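Local coordinates for protein catalase (Exiguobacterium oxidotolerans, PDB 2J2M) that catalyses the conversion of hydrogen peroxide into water and oxygen at a heme iron, at residues R58-H63 with D245-I250; G314-V319 with S338-Q343; Y366-A371 with S380-P385. All blocks are in the same frame, centred on the assembly; numbering follows the deposited sequence.

Contact 1. Residues R58-H63 with D245-I250; sequences RGFGAH and DTFQAI
Strand 59-68 of the antiparallel beta barrel, the core of heme catalases, packs here against helix 241-251, and the buried joint is built mainly from carbon contacts. The two run nearly alongside, their short segments 17° apart in direction with axes 9.6 Å apart at closest approach. The Phe60 side chain bridges most of this gap. From its CB, directed at the helix, CG stands anti to the backbone N (chi1 170°), which sends the ring out from the strand. One rim of the ring, CD2 and CE2, meets Thr246: the methyl CG2 lies 3.3 Å from Phe60 CE2, and Thr246 CB sits over the ring face, 4.0 Å from the centroid and 26° off the normal, a CH-pi contact. On the other rim, Phe60 CE1 is 3.8 Å from Phe247 CB and also reaches the edge of the Phe247 ring, the two side chains crossing at about a right angle. The tip, CZ, comes against the backbone N of Phe247, while Ile250 CD1 lies at the ring edge near its plane. Thr246 OG1, beside the backbone N, is hydrogen-bonded to Ala242 O one turn back, which leaves CB and CG2 toward the ring. The strand's alternation brings Ala62 to the same side as Phe60, with Gly61 between them adding no side chain. Strand 292-302 shares the packing through Leu299 and Asn302, and Phe247 also touches Thr155 of a second subunit. One turn on from Thr246, Ile250 uses its extended chain to set CD1 3.6 Å from Ala62 CB.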
loop_
_atom_site.group_PDB
_atom_site.type_symbol
_atom_site.label_atom_id
_atom_site.label_comp_id
_atom_site.label_asym_id
_atom_site.label_seq_id
_atom_site.Cartn_x
_atom_site.Cartn_y
_atom_site.Cartn_z
ATOM N N ARG A 58 -7.499 1.907 -20.285
ATOM C CA ARG A 58 -7.041 1.381 -21.592
ATOM C C ARG A 58 -6.358 2.489 -22.402
ATOM O O ARG A 58 -6.956 3.517 -22.694
ATOM C CB ARG A 58 -8.207 0.745 -22.360
ATOM C CG ARG A 58 -7.930 0.478 -23.830
ATOM C CD ARG A 58 -6.789 -0.552 -24.041
ATOM N NE ARG A 58 -7.256 -1.820 -24.594
ATOM C CZ ARG A 58 -6.458 -2.785 -25.046
ATOM N NH1 ARG A 58 -5.143 -2.651 -24.979
ATOM N NH2 ARG A 58 -6.983 -3.895 -25.554
ATOM N N GLY A 59 -5.095 2.285 -22.744
ATOM C CA GLY A 59 -4.330 3.314 -23.439
ATOM C C GLY A 59 -3.014 2.914 -24.104
ATOM O O GLY A 59 -2.541 1.768 -23.970
ATOM N N PHE A 60 -2.418 3.900 -24.794
ATOM C CA PHE A 60 -1.226 3.724 -25.604
ATOM C C PHE A 60 -0.347 4.962 -25.518
ATOM O O PHE A 60 -0.815 6.079 -25.763
ATOM C CB PHE A 60 -1.581 3.463 -27.090
ATOM C CG PHE A 60 -0.369 3.520 -28.020
ATOM C CD1 PHE A 60 0.415 2.383 -28.235
ATOM C CD2 PHE A 60 0.009 4.734 -28.637
ATOM C CE1 PHE A 60 1.539 2.423 -29.070
ATOM C CE2 PHE A 60 1.144 4.807 -29.463
ATOM C CZ PHE A 60 1.922 3.642 -29.680
ATOM N N GLY A 61 0.929 4.754 -25.211
ATOM C CA GLY A 61 1.872 5.850 -25.055
ATOM C C GLY A 61 3.083 5.783 -25.958
ATOM O O GLY A 61 3.593 4.687 -26.270
ATOM N N ALA A 62 3.537 6.967 -26.382
ATOM C CA ALA A 62 4.768 7.080 -27.188
ATOM C C ALA A 62 5.535 8.351 -26.920
ATOM O O ALA A 62 4.973 9.336 -26.422
ATOM C CB ALA A 62 4.472 6.946 -28.672
ATOM N N HIS A 63 6.827 8.305 -27.227
ATOM C CA HIS A 63 7.727 9.446 -27.121
ATOM C C HIS A 63 7.793 10.222 -28.421
ATOM O O HIS A 63 7.632 9.657 -29.507
ATOM C CB HIS A 63 9.146 8.982 -26.837
ATOM C CG HIS A 63 9.314 8.338 -25.509
ATOM N ND1 HIS A 63 9.558 9.060 -24.366
ATOM C CD2 HIS A 63 9.270 7.040 -25.139
ATOM C CE1 HIS A 63 9.668 8.233 -23.342
ATOM N NE2 HIS A 63 9.494 7.001 -23.786
ATOM N N ASP A 245 -2.207 -0.254 -34.461
ATOM C CA ASP A 245 -2.037 0.641 -35.608
ATOM C C ASP A 245 -1.062 1.789 -35.310
ATOM O O ASP A 245 -0.221 2.115 -36.144
ATOM C CB ASP A 245 -3.405 1.196 -36.084
ATOM C CG ASP A 245 -3.264 2.344 -37.090
ATOM O OD1 ASP A 245 -2.972 2.088 -38.266
ATOM O OD2 ASP A 245 -3.444 3.518 -36.710
ATOM N N THR A 246 -1.177 2.387 -34.119
ATOM C CA THR A 246 -0.286 3.492 -33.722
ATOM C C THR A 246 1.134 3.002 -33.440
ATOM O O THR A 246 2.123 3.700 -33.760
ATOM C CB THR A 246 -0.811 4.304 -32.487
ATOM O OG1 THR A 246 -2.213 4.542 -32.614
ATOM C CG2 THR A 246 -0.116 5.646 -32.397
ATOM N N PHE A 247 1.242 1.823 -32.823
ATOM C CA PHE A 247 2.560 1.218 -32.650
ATOM C C PHE A 247 3.265 0.903 -33.982
ATOM O O PHE A 247 4.448 1.215 -34.132
ATOM C CB PHE A 247 2.522 -0.032 -31.776
ATOM C CG PHE A 247 3.886 -0.518 -31.384
ATOM C CD1 PHE A 247 4.660 -1.280 -32.269
ATOM C CD2 PHE A 247 4.408 -0.215 -30.139
ATOM C CE1 PHE A 247 5.928 -1.712 -31.916
ATOM C CE2 PHE A 247 5.670 -0.662 -29.778
ATOM C CZ PHE A 247 6.433 -1.408 -30.670
ATOM N N GLN A 248 2.550 0.295 -34.927
ATOM C CA GLN A 248 3.120 -0.055 -36.233
ATOM C C GLN A 248 3.549 1.173 -37.059
ATOM O O GLN A 248 4.635 1.188 -37.633
ATOM C CB GLN A 248 2.144 -0.935 -37.042
ATOM C CG GLN A 248 1.987 -2.378 -36.515
ATOM C CD GLN A 248 3.331 -3.027 -36.174
ATOM O OE1 GLN A 248 3.572 -3.424 -35.015
ATOM N NE2 GLN A 248 4.220 -3.116 -37.170
ATOM N N ALA A 249 2.690 2.191 -37.109
ATOM C CA ALA A 249 2.995 3.452 -37.782
ATOM C C ALA A 249 4.298 4.085 -37.306
ATOM O O ALA A 249 5.067 4.581 -38.112
ATOM C CB ALA A 249 1.843 4.436 -37.620
ATOM N N ILE A 250 4.543 4.089 -36.000
ATOM C CA ILE A 250 5.795 4.662 -35.477
ATOM C C ILE A 250 6.990 3.761 -35.813
ATOM O O ILE A 250 8.071 4.247 -36.175
ATOM C CB ILE A 250 5.730 4.935 -33.950
ATOM C CG1 ILE A 250 4.732 6.059 -33.649
ATOM C CG2 ILE A 250 7.100 5.325 -33.419
ATOM C CD1 ILE A 250 4.237 6.108 -32.212
#

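Contact 2. Residues G314-V319 with S338-Q343; sequences GFNPGV and SYSDTQ. With HEM (protoporphyrin IX containing Fe), chain E.
Tyr339 is the axial heme ligand on helix 330-346, its OH 1.9 Å from the iron, and Pro317 of the loop 314-319 covers the ring face opposite the porphyrin. Pro317 CD stands over the ring centre, 3.7 Å from the centroid and 9° off the normal, a CH-pi contact; heme C1D lies over the other face, so the phenol is sandwiched. Arg335 NE, hydrogen-bonded to the same OH, probably favours the phenolate. Gln343 makes the second tight point. Its NE2 gives one bond to Phe315 O (2.8 Å), arriving above the carbonyl plane although the oxygen lies in the plane of the donor amide, and another to heme O2D (3.1 Å), tying loop and propionate together. Its amide carbon CD lies 3.6 Å from Gly314 CA, where any side chain would collide. Phe315 CB points away from the helix, and the ring edge meets heme O1A. Asn316, with CG anti to the backbone N, donates a nearly straight bond from ND2 to Ser340 OG (2.9 Å, 168°) and another to Leu336 O. Its OD1 accepts from Gly318 N, an Asx turn inside the type I turn 316-319. An alanine at Asn316 would remove the amide and would probably leave this turn less firmly fixed to the helix. Beyond it the contact loosens: Gly318, partly exposed, touches nothing of 338-343, and Val319 CG2 stays 4.6 Å from Ser340 OG. Asp341 and Thr342 face a second subunit, bonding to its Arg47 and Asp46, respectively, while strands 112-119 and 122-129 pack against the Phe315 ring and the latter's Val127 touches Tyr339.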
loop_
_atom_site.group_PDB
_atom_site.type_symbol
_atom_site.label_atom_id
_atom_site.label_comp_id
_atom_site.label_asym_id
_atom_site.label_seq_id
_atom_site.Cartn_x
_atom_site.Cartn_y
_atom_site.Cartn_z
ATOM N N GLY A 314 2.043 9.629 -14.907
ATOM C CA GLY A 314 0.887 10.371 -14.455
ATOM C C GLY A 314 0.872 11.772 -15.025
ATOM O O GLY A 314 1.912 12.430 -15.084
ATOM N N PHE A 315 -0.303 12.229 -15.461
ATOM C CA PHE A 315 -0.475 13.599 -15.930
ATOM C C PHE A 315 -1.518 14.341 -15.088
ATOM O O PHE A 315 -2.399 13.730 -14.488
ATOM C CB PHE A 315 -0.968 13.657 -17.370
ATOM C CG PHE A 315 -0.245 12.776 -18.342
ATOM C CD1 PHE A 315 0.769 13.293 -19.146
ATOM C CD2 PHE A 315 -0.663 11.461 -18.550
ATOM C CE1 PHE A 315 1.389 12.487 -20.105
ATOM C CE2 PHE A 315 -0.055 10.659 -19.500
ATOM C CZ PHE A 315 0.981 11.167 -20.279
ATOM N N ASN A 316 -1.426 15.668 -15.080
ATOM C CA ASN A 316 -2.372 16.526 -14.358
ATOM C C ASN A 316 -2.486 17.843 -15.114
ATOM O O ASN A 316 -1.470 18.485 -15.355
ATOM C CB ASN A 316 -1.917 16.764 -12.894
ATOM C CG ASN A 316 -2.911 17.619 -12.089
ATOM O OD1 ASN A 316 -3.798 18.249 -12.654
ATOM N ND2 ASN A 316 -2.758 17.643 -10.775
ATOM N N PRO A 317 -3.712 18.222 -15.532
ATOM C CA PRO A 317 -3.911 19.491 -16.290
ATOM C C PRO A 317 -3.498 20.742 -15.510
ATOM O O PRO A 317 -3.278 21.791 -16.093
ATOM C CB PRO A 317 -5.425 19.530 -16.567
ATOM C CG PRO A 317 -6.038 18.487 -15.656
ATOM C CD PRO A 317 -4.969 17.459 -15.376
ATOM N N GLY A 318 -3.412 20.632 -14.195
ATOM C CA GLY A 318 -2.974 21.752 -13.402
ATOM C C GLY A 318 -1.508 21.638 -13.072
ATOM O O GLY A 318 -1.036 22.330 -12.171
ATOM N N VAL A 319 -0.798 20.735 -13.759
ATOM C CA VAL A 319 0.665 20.732 -13.764
ATOM C C VAL A 319 1.113 21.658 -14.919
ATOM O O VAL A 319 1.197 21.262 -16.085
ATOM C CB VAL A 319 1.251 19.285 -13.798
ATOM C CG1 VAL A 319 2.751 19.263 -14.184
ATOM C CG2 VAL A 319 1.077 18.639 -12.442
ATOM N N SER A 338 -7.424 16.051 -8.268
ATOM C CA SER A 338 -7.749 14.631 -8.449
ATOM C C SER A 338 -6.618 13.797 -9.010
ATOM O O SER A 338 -6.347 12.720 -8.495
ATOM C CB SER A 338 -8.972 14.499 -9.361
ATOM O OG SER A 338 -9.378 13.143 -9.529
ATOM N N TYR A 339 -5.965 14.301 -10.060
ATOM C CA TYR A 339 -4.951 13.557 -10.813
ATOM C C TYR A 339 -3.752 13.155 -9.969
ATOM O O TYR A 339 -3.454 11.961 -9.846
ATOM C CB TYR A 339 -4.520 14.335 -12.076
ATOM C CG TYR A 339 -5.571 14.327 -13.179
ATOM C CD1 TYR A 339 -5.429 13.529 -14.309
ATOM C CD2 TYR A 339 -6.724 15.108 -13.060
ATOM C CE1 TYR A 339 -6.414 13.552 -15.329
ATOM C CE2 TYR A 339 -7.680 15.127 -14.006
ATOM C CZ TYR A 339 -7.551 14.348 -15.150
ATOM O OH TYR A 339 -8.565 14.400 -16.080
ATOM N N SER A 340 -3.093 14.145 -9.377
ATOM C CA SER A 340 -1.937 13.933 -8.531
ATOM C C SER A 340 -2.328 13.119 -7.296
ATOM O O SER A 340 -1.531 12.308 -6.795
ATOM C CB SER A 340 -1.348 15.290 -8.096
ATOM O OG SER A 340 -0.864 16.007 -9.222
ATOM N N ASP A 341 -3.557 13.349 -6.822
ATOM C CA ASP A 341 -4.077 12.681 -5.627
ATOM C C ASP A 341 -4.216 11.205 -5.873
ATOM O O ASP A 341 -3.832 10.418 -5.038
ATOM C CB ASP A 341 -5.455 13.213 -5.224
ATOM C CG ASP A 341 -6.092 12.368 -4.129
ATOM O OD1 ASP A 341 -5.419 12.157 -3.113
ATOM O OD2 ASP A 341 -7.236 11.881 -4.280
ATOM N N THR A 342 -4.796 10.842 -7.017
ATOM C CA THR A 342 -4.962 9.438 -7.392
ATOM C C THR A 342 -3.635 8.770 -7.741
ATOM O O THR A 342 -3.480 7.586 -7.544
ATOM C CB THR A 342 -5.934 9.280 -8.581
ATOM O OG1 THR A 342 -6.401 7.914 -8.650
ATOM C CG2 THR A 342 -5.270 9.712 -9.919
ATOM N N GLN A 343 -2.683 9.542 -8.264
ATOM C CA GLN A 343 -1.364 9.031 -8.606
ATOM C C GLN A 343 -0.539 8.689 -7.361
ATOM O O GLN A 343 0.258 7.748 -7.379
ATOM C CB GLN A 343 -0.636 10.006 -9.521
ATOM C CG GLN A 343 -1.219 10.029 -10.939
ATOM C CD GLN A 343 -1.124 11.401 -11.617
ATOM O OE1 GLN A 343 -0.307 12.232 -11.240
ATOM N NE2 GLN A 343 -1.954 11.632 -12.626
HETATM C CHA HEM E . -7.786 10.331 -16.311
HETATM C CHB HEM E . -9.438 13.529 -19.608
HETATM C CHC HEM E . -12.566 15.197 -16.335
HETATM C CHD HEM E . -10.486 12.530 -12.898
HETATM C C1A HEM E . -7.921 11.074 -17.481
HETATM C C2A HEM E . -7.119 10.962 -18.698
HETATM C C3A HEM E . -7.583 11.851 -19.608
HETATM C C4A HEM E . -8.690 12.547 -19.006
HETATM C CMA HEM E . -7.067 12.118 -21.043
HETATM C CAA HEM E . -5.950 9.958 -18.875
HETATM C CBA HEM E . -4.586 10.545 -18.505
HETATM C CGA HEM E . -3.561 9.470 -18.793
HETATM O O1A HEM E . -2.946 8.927 -17.837
HETATM O O2A HEM E . -3.378 9.135 -19.995
HETATM C C1B HEM E . -10.386 14.310 -19.001
HETATM C C2B HEM E . -10.992 15.517 -19.538
HETATM C C3B HEM E . -11.853 15.954 -18.620
HETATM C C4B HEM E . -11.818 15.058 -17.490
HETATM C CMB HEM E . -10.666 16.201 -20.896
HETATM C CAB HEM E . -12.717 17.225 -18.677
HETATM C CBB HEM E . -13.348 17.593 -19.787
HETATM C C1C HEM E . -12.242 14.714 -15.095
HETATM C C2C HEM E . -12.770 15.155 -13.819
HETATM C C3C HEM E . -12.166 14.404 -12.876
HETATM C C4C HEM E . -11.261 13.472 -13.527
HETATM C CMC HEM E . -13.797 16.302 -13.583
HETATM C CAC HEM E . -12.384 14.447 -11.345
HETATM C CBC HEM E . -11.850 15.411 -10.587
HETATM C C1D HEM E . -9.586 11.656 -13.466
HETATM C C2D HEM E . -8.809 10.675 -12.734
HETATM C C3D HEM E . -7.953 9.995 -13.801
HETATM C C4D HEM E . -8.304 10.629 -15.067
HETATM C CMD HEM E . -8.813 10.423 -11.188
HETATM C CAD HEM E . -6.917 8.875 -13.590
HETATM C CBD HEM E . -5.531 9.517 -13.675
HETATM C CGD HEM E . -4.435 8.596 -13.171
HETATM O O1D HEM E . -4.699 7.512 -12.552
HETATM O O2D HEM E . -3.262 8.970 -13.378
HETATM N NA HEM E . -8.861 12.060 -17.720
HETATM N NB HEM E . -10.915 14.055 -17.754
HETATM N NC HEM E . -11.328 13.698 -14.875
HETATM N ND HEM E . -9.255 11.599 -14.810
HETATM FE FE HEM E . -9.872 13.043 -16.205
#

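Contact 3. Residues Y366-A371 with S380-P385; sequences YQRDGA and SVNYEP
The long irregular chain that wraps across the subunit between helix 330-346 and strand 403-404, a hallmark of heme catalases, folds back on itself here, and residues 366-371 meet 380-385 without helix or strand. The backbones come closest at Tyr366 and Asn382, CA to CA 4.6 Å. The Tyr366 ring supplies most of the packing. Over one face stands Glu384 CB, 3.7 Å from the centroid and 20° off the normal, a CH-pi contact; Glu384 CG follows toward CE1 and OH. At the ring edge Tyr366 CD2 lies 3.5 Å from Val381 O; separately, Tyr366 CE2 is 3.3 Å from Tyr383 O. Val381 is the centre of an inverse gamma turn, which bends the backbone round this edge, and its methyl CG1 loosely reaches CE2. Arg368, its chain bent at chi2 (-59°), lays CG against Asn382 CB at 3.7 Å, and the same CB sits over one face of the guanidinium, offset toward the rim. Arg368 NH1 bonds to Gln367 O (2.9 Å) and Asn365 O, NH2 to Ser379 O. Both Tyr366 OH and Glu384 find their polar partners outside the two segments, the hydroxyl in Pro392 O and Asn386, the carboxylate in Asn19 and Gln20 of a third subunit. Asn382 OD1 likewise bonds to Arg162 of a fourth subunit. Direct contact is therefore aliphatic carbon on flat faces and a carbonyl oxygen at a ring edge, with Arg368 NH2 to Ser379 O as a polar tie at the border, which implies that shape does much of the joining while the other polar ends serve nearby loops and the neighbouring subunits.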
loop_
_atom_site.group_PDB
_atom_site.type_symbol
_atom_site.label_atom_id
_atom_site.label_comp_id
_atom_site.label_asym_id
_atom_site.label_seq_id
_atom_site.Cartn_x
_atom_site.Cartn_y
_atom_site.Cartn_z
ATOM N N TYR A 366 12.917 20.736 -0.247
ATOM C CA TYR A 366 13.019 20.305 1.127
ATOM C C TYR A 366 12.084 19.143 1.473
ATOM O O TYR A 366 11.963 18.789 2.648
ATOM C CB TYR A 366 12.741 21.516 2.011
ATOM C CG TYR A 366 13.757 22.605 1.775
ATOM C CD1 TYR A 366 13.534 23.601 0.813
ATOM C CD2 TYR A 366 14.962 22.613 2.465
ATOM C CE1 TYR A 366 14.487 24.599 0.586
ATOM C CE2 TYR A 366 15.920 23.601 2.239
ATOM C CZ TYR A 366 15.676 24.583 1.314
ATOM O OH TYR A 366 16.612 25.528 1.081
ATOM N N GLN A 367 11.429 18.563 0.458
ATOM C CA GLN A 367 10.604 17.374 0.634
ATOM C C GLN A 367 11.498 16.148 0.861
ATOM O O GLN A 367 12.596 16.046 0.283
ATOM C CB GLN A 367 9.698 17.136 -0.581
ATOM C CG GLN A 367 8.659 18.203 -0.813
ATOM C CD GLN A 367 7.790 17.908 -2.025
ATOM O OE1 GLN A 367 7.633 16.766 -2.415
ATOM N NE2 GLN A 367 7.207 18.952 -2.616
ATOM N N ARG A 368 11.022 15.212 1.685
ATOM C CA ARG A 368 11.850 14.096 2.119
ATOM C C ARG A 368 11.047 12.815 2.282
ATOM O O ARG A 368 9.838 12.853 2.519
ATOM C CB ARG A 368 12.524 14.434 3.469
ATOM C CG ARG A 368 13.650 15.529 3.403
ATOM C CD ARG A 368 14.784 15.106 2.462
ATOM N NE ARG A 368 15.908 16.022 2.454
ATOM C CZ ARG A 368 15.997 17.126 1.706
ATOM N NH1 ARG A 368 14.982 17.496 0.911
ATOM N NH2 ARG A 368 17.096 17.884 1.770
ATOM N N ASP A 369 11.751 11.683 2.199
ATOM C CA ASP A 369 11.239 10.376 2.645
ATOM C C ASP A 369 10.137 9.822 1.729
ATOM O O ASP A 369 10.224 9.974 0.496
ATOM C CB ASP A 369 10.790 10.428 4.124
ATOM C CG ASP A 369 11.935 10.778 5.110
ATOM O OD1 ASP A 369 11.692 10.676 6.326
ATOM O OD2 ASP A 369 13.071 11.132 4.719
ATOM N N GLY A 370 9.108 9.200 2.318
ATOM C CA GLY A 370 8.059 8.510 1.545
ATOM C C GLY A 370 8.537 7.174 0.969
ATOM O O GLY A 370 9.731 6.994 0.677
ATOM N N ALA A 371 7.607 6.231 0.795
ATOM C CA ALA A 371 7.940 4.871 0.378
ATOM C C ALA A 371 8.793 4.855 -0.889
ATOM O O ALA A 371 8.583 5.631 -1.822
ATOM C CB ALA A 371 6.679 4.031 0.184
ATOM N N SER A 380 21.209 17.348 4.819
ATOM C CA SER A 380 20.541 17.275 6.119
ATOM C C SER A 380 19.661 18.511 6.350
ATOM O O SER A 380 18.763 18.497 7.167
ATOM C CB SER A 380 21.565 17.054 7.248
ATOM O OG SER A 380 22.459 18.156 7.349
ATOM N N VAL A 381 19.929 19.566 5.586
ATOM C CA VAL A 381 19.122 20.779 5.584
ATOM C C VAL A 381 17.827 20.556 4.819
ATOM O O VAL A 381 17.733 20.828 3.604
ATOM C CB VAL A 381 19.890 21.993 4.996
ATOM C CG1 VAL A 381 19.071 23.287 5.166
ATOM C CG2 VAL A 381 21.277 22.126 5.655
ATOM N N ASN A 382 16.821 20.084 5.557
ATOM C CA ASN A 382 15.506 19.766 4.993
ATOM C C ASN A 382 14.398 20.775 5.388
ATOM O O ASN A 382 13.205 20.460 5.364
ATOM C CB ASN A 382 15.122 18.309 5.325
ATOM C CG ASN A 382 15.051 18.026 6.842
ATOM O OD1 ASN A 382 15.083 18.940 7.677
ATOM N ND2 ASN A 382 14.945 16.747 7.193
ATOM N N TYR A 383 14.800 21.996 5.733
ATOM C CA TYR A 383 13.840 23.025 6.156
ATOM C C TYR A 383 14.223 24.350 5.530
ATOM O O TYR A 383 15.413 24.620 5.368
ATOM C CB TYR A 383 13.811 23.152 7.693
ATOM C CG TYR A 383 15.144 23.533 8.270
ATOM C CD1 TYR A 383 15.462 24.871 8.507
ATOM C CD2 TYR A 383 16.103 22.565 8.556
ATOM C CE1 TYR A 383 16.700 25.247 9.040
ATOM C CE2 TYR A 383 17.365 22.933 9.079
ATOM C CZ TYR A 383 17.645 24.285 9.316
ATOM O OH TYR A 383 18.866 24.668 9.831
ATOM N N GLU A 384 13.217 25.157 5.181
ATOM C CA GLU A 384 13.401 26.533 4.676
ATOM C C GLU A 384 12.407 27.480 5.365
ATOM O O GLU A 384 11.264 27.108 5.587
ATOM C CB GLU A 384 13.162 26.570 3.172
ATOM C CG GLU A 384 13.807 27.724 2.426
ATOM C CD GLU A 384 12.988 28.996 2.421
ATOM O OE1 GLU A 384 13.594 30.051 2.167
ATOM O OE2 GLU A 384 11.756 28.964 2.664
ATOM N N PRO A 385 12.831 28.697 5.736
ATOM C CA PRO A 385 14.166 29.301 5.649
ATOM C C PRO A 385 15.211 28.583 6.500
ATOM O O PRO A 385 14.882 27.882 7.459
ATOM C CB PRO A 385 13.942 30.744 6.138
ATOM C CG PRO A 385 12.773 30.653 7.024
ATOM C CD PRO A 385 11.868 29.628 6.352
#

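From the N terminus the three contacts close in series; none nests in another and none crosses. Contact 1 ties strand 59-68 to helix 241-251, closing a long excursion of 181 intervening residues. Contact 2 opens only after that, returning helix 330-346 to the loop that precedes it across 18 residues, and its centre lies about 22 Å from that of contact 1. Contact 3 follows in the wrapping chain beyond the helix, an eight-residue loop whose centre is about 22 Å from contact 2 and 38 Å from contact 1. The path thus leads from barrel wall to heme to periphery, contacts 1 and 2 sharing the second subunit, contacts 2 and 3 the third.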